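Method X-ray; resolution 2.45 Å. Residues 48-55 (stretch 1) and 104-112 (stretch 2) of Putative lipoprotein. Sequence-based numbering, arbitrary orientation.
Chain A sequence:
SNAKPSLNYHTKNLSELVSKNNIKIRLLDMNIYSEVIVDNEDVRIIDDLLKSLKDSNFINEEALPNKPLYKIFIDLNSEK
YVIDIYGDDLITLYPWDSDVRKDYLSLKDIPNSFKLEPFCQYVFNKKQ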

# COMPACT_ATOMS: atom_id res chain seq x y z
N ASP A 48 -7.94 -1.44 -7.72
CA ASP A 48 -9.26 -1.15 -7.16
C ASP A 48 -9.10 -0.14 -6.03
O ASP A 48 -9.93 0.77 -5.87
CB ASP A 48 -9.93 -2.44 -6.66
CG ASP A 48 -10.36 -3.37 -7.80
OD1 ASP A 48 -10.44 -2.92 -8.97
OD2 ASP A 48 -10.65 -4.57 -7.52
N LEU A 49 -8.03 -0.30 -5.27
CA LEU A 49 -7.73 0.59 -4.16
C LEU A 49 -7.43 1.99 -4.67
O LEU A 49 -8.03 2.96 -4.20
CB LEU A 49 -6.56 0.06 -3.35
CG LEU A 49 -6.06 0.97 -2.21
CD1 LEU A 49 -7.17 1.27 -1.23
CD2 LEU A 49 -4.88 0.34 -1.49
N LEU A 50 -6.53 2.09 -5.64
CA LEU A 50 -6.07 3.38 -6.15
C LEU A 50 -7.21 4.14 -6.81
O LEU A 50 -7.31 5.37 -6.69
CB LEU A 50 -4.91 3.20 -7.15
CG LEU A 50 -3.59 2.58 -6.63
CD1 LEU A 50 -2.50 2.66 -7.69
CD2 LEU A 50 -3.11 3.22 -5.32
N LYS A 51 -8.08 3.42 -7.50
CA LYS A 51 -9.20 4.05 -8.20
C LYS A 51 -10.23 4.56 -7.19
O LYS A 51 -11.02 5.46 -7.49
CB LYS A 51 -9.85 3.08 -9.19
CG LYS A 51 -9.05 2.85 -10.47
CD LYS A 51 -9.60 1.65 -11.25
CE LYS A 51 -9.39 1.77 -12.76
NZ LYS A 51 -7.96 1.72 -13.18
N SER A 52 -10.23 3.98 -6.00
CA SER A 52 -11.22 4.32 -4.99
C SER A 52 -10.75 5.49 -4.10
O SER A 52 -11.55 6.10 -3.38
CB SER A 52 -11.55 3.10 -4.13
OG SER A 52 -10.53 2.86 -3.16
N LEU A 53 -9.46 5.81 -4.16
CA LEU A 53 -8.92 6.89 -3.32
C LEU A 53 -9.46 8.27 -3.69
O LEU A 53 -9.39 8.70 -4.85
CB LEU A 53 -7.38 6.94 -3.40
CG LEU A 53 -6.63 5.72 -2.89
CD1 LEU A 53 -5.13 5.95 -2.97
CD2 LEU A 53 -7.08 5.37 -1.49
N LYS A 54 -9.98 8.96 -2.69
CA LYS A 54 -10.28 10.37 -2.83
C LYS A 54 -9.13 11.16 -2.21
O LYS A 54 -8.32 10.60 -1.46
CB LYS A 54 -11.61 10.71 -2.16
CG LYS A 54 -12.78 9.83 -2.60
CD LYS A 54 -13.86 9.75 -1.52
CE LYS A 54 -15.22 9.31 -2.08
NZ LYS A 54 -15.27 7.88 -2.52
N ASP A 55 -9.07 12.45 -2.50
CA ASP A 55 -7.98 13.30 -2.04
C ASP A 55 -7.91 13.44 -0.51
O ASP A 55 -6.84 13.64 0.05
CB ASP A 55 -8.11 14.69 -2.67
CG ASP A 55 -8.52 14.62 -4.14
OD1 ASP A 55 -7.65 14.82 -5.02
OD2 ASP A 55 -9.73 14.36 -4.40
N TYR A 104 1.25 9.33 3.00
CA TYR A 104 0.49 8.83 4.14
C TYR A 104 -0.98 8.85 3.79
O TYR A 104 -1.51 9.90 3.36
CB TYR A 104 0.75 9.66 5.42
CG TYR A 104 2.16 9.54 5.95
CD1 TYR A 104 2.43 8.81 7.12
CD2 TYR A 104 3.24 10.15 5.29
CE1 TYR A 104 3.74 8.71 7.62
CE2 TYR A 104 4.54 10.05 5.77
CZ TYR A 104 4.79 9.32 6.94
OH TYR A 104 6.09 9.22 7.40
N LEU A 105 -1.65 7.72 3.97
CA LEU A 105 -3.07 7.65 3.69
C LEU A 105 -3.82 7.03 4.86
O LEU A 105 -3.32 6.09 5.48
CB LEU A 105 -3.34 6.83 2.42
CG LEU A 105 -2.57 7.08 1.12
CD1 LEU A 105 -1.17 6.52 1.15
CD2 LEU A 105 -3.32 6.45 -0.04
N SER A 106 -5.01 7.56 5.15
CA SER A 106 -5.98 6.88 5.99
C SER A 106 -7.04 6.26 5.08
O SER A 106 -7.53 6.91 4.15
CB SER A 106 -6.63 7.84 6.98
OG SER A 106 -7.69 7.20 7.69
N LEU A 107 -7.41 5.01 5.36
CA LEU A 107 -8.32 4.25 4.49
C LEU A 107 -9.66 3.99 5.13
O LEU A 107 -10.33 3.03 4.75
CB LEU A 107 -7.70 2.90 4.10
CG LEU A 107 -6.36 2.97 3.38
CD1 LEU A 107 -5.90 1.59 2.89
CD2 LEU A 107 -6.46 3.95 2.23
N LYS A 108 -10.07 4.80 6.08
CA LYS A 108 -11.32 4.52 6.78
C LYS A 108 -12.56 4.63 5.87
O LYS A 108 -13.51 3.84 6.01
CB LYS A 108 -11.46 5.44 7.99
CG LYS A 108 -10.69 4.94 9.18
CD LYS A 108 -10.08 6.07 9.99
CE LYS A 108 -9.16 5.51 11.07
NZ LYS A 108 -9.81 4.39 11.83
N ASP A 109 -12.56 5.57 4.93
CA ASP A 109 -13.76 5.77 4.11
C ASP A 109 -13.82 4.92 2.82
O ASP A 109 -14.82 4.93 2.12
CB ASP A 109 -13.93 7.27 3.74
CG ASP A 109 -12.75 7.83 2.95
OD1 ASP A 109 -12.72 9.06 2.70
OD2 ASP A 109 -11.84 7.06 2.57
N ILE A 110 -12.76 4.18 2.51
CA ILE A 110 -12.75 3.45 1.23
C ILE A 110 -13.59 2.19 1.34
O ILE A 110 -13.85 1.72 2.45
CB ILE A 110 -11.33 3.10 0.77
CG1 ILE A 110 -10.76 1.99 1.63
CG2 ILE A 110 -10.43 4.35 0.73
CD1 ILE A 110 -9.81 1.14 0.88
N PRO A 111 -14.03 1.64 0.20
CA PRO A 111 -14.88 0.44 0.29
C PRO A 111 -14.23 -0.71 1.06
O PRO A 111 -13.00 -0.91 0.98
CB PRO A 111 -15.11 0.07 -1.18
CG PRO A 111 -14.95 1.39 -1.93
CD PRO A 111 -13.89 2.14 -1.18
N ASN A 112 -15.04 -1.46 1.82
CA ASN A 112 -14.54 -2.51 2.70
C ASN A 112 -13.68 -3.54 1.97
O ASN A 112 -12.70 -4.04 2.53
CB ASN A 112 -15.71 -3.22 3.40
CG ASN A 112 -16.45 -2.31 4.37
OD1 ASN A 112 -15.82 -1.58 5.15
ND2 ASN A 112 -17.78 -2.35 4.33

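The centre of this contact is apolar. Leu49 and Leu53, four residues apart, meet Leu105, Leu107 and Ile110 from the second stretch. No hydrogen bond crosses between the two stretches. They are held here by the packing of side chains, and the contact buries 307 Å² counted over both sides.

The tightest approach in this group joins Leu49 and Ile110, with CD1 of Leu49 3.4 Å from CD1 of Ile110. That is a close fit for two methyl groups. The CA-to-CB bond of Leu49 points sideways to the second stretch, but the end of the side chain comes nearer. Its chi1 is t and its chi2 is p. The CA-to-CB bond of Ile110 points toward the first stretch, with chi1 p and chi2 at 149°, between wells. Leu49 CD1 also lies 4.3 Å from Leu107 CD1, a looser contact.

Leu53 extends the same apolar patch. It too starts sideways and ends nearer, with chi1 m and chi2 t. Its two methyl groups have different nearest neighbours. CD1 of Leu53 sits 3.5 Å from CD2 of Leu105, while CD2 of Leu53 lies 4.0 Å from CD2 of Leu107 and 4.1 Å from CG2 of Ile110. The CA-to-CB bond of Leu105 points toward the first stretch from the strand. Leu107 follows the strand and starts sideways, but its end reaches in. Leu107 and Ile110 therefore each touch both Leu49 and Leu53. Leu49, Leu105, Leu107 and Ile110 are all buried, as suits side chains that can offer only carbon to their neighbours.

The backbones stay apart. The nearest CA atoms are those of Ser52 and Ile110, at 6.5 Å. The first stretch brings in the end portion of a helix that begins earlier in the chain. The second brings in a strand, 104-106, followed by loop. The touching residues are at least 52 positions apart in sequence, so this is a tertiary contact.

Ser52 marks the change from apolar to polar. The CA-to-CB bond of Ser52 points toward the second stretch, yet its hydroxyl bonds within its own stretch. OG of Ser52 donates to O of Leu49 at 2.7 Å, and its chi1 is p. The same carbonyl, O of Leu49, also accepts from N of Ser52 at 3.0 Å. Towards Ile110 the hydroxyl makes only a packing contact, OG of Ser52 to CB of Ile110 at 4.0 Å, because that partner is a carbon. CB of Ser52 rests 3.9 Å from CD of Pro111, an exposed residue at the margin.

At the polar edge, Lys54 and Asp109 come near each other. The closest atoms are CD of Lys54 and OD1 of Asp109, at 4.4 Å. This is a contact with the aliphatic part of the lysine and not a salt bridge. The lysine NZ lies farther off, and OD2 of Asp109 is hydrogen-bonded to a residue just outside the stretches.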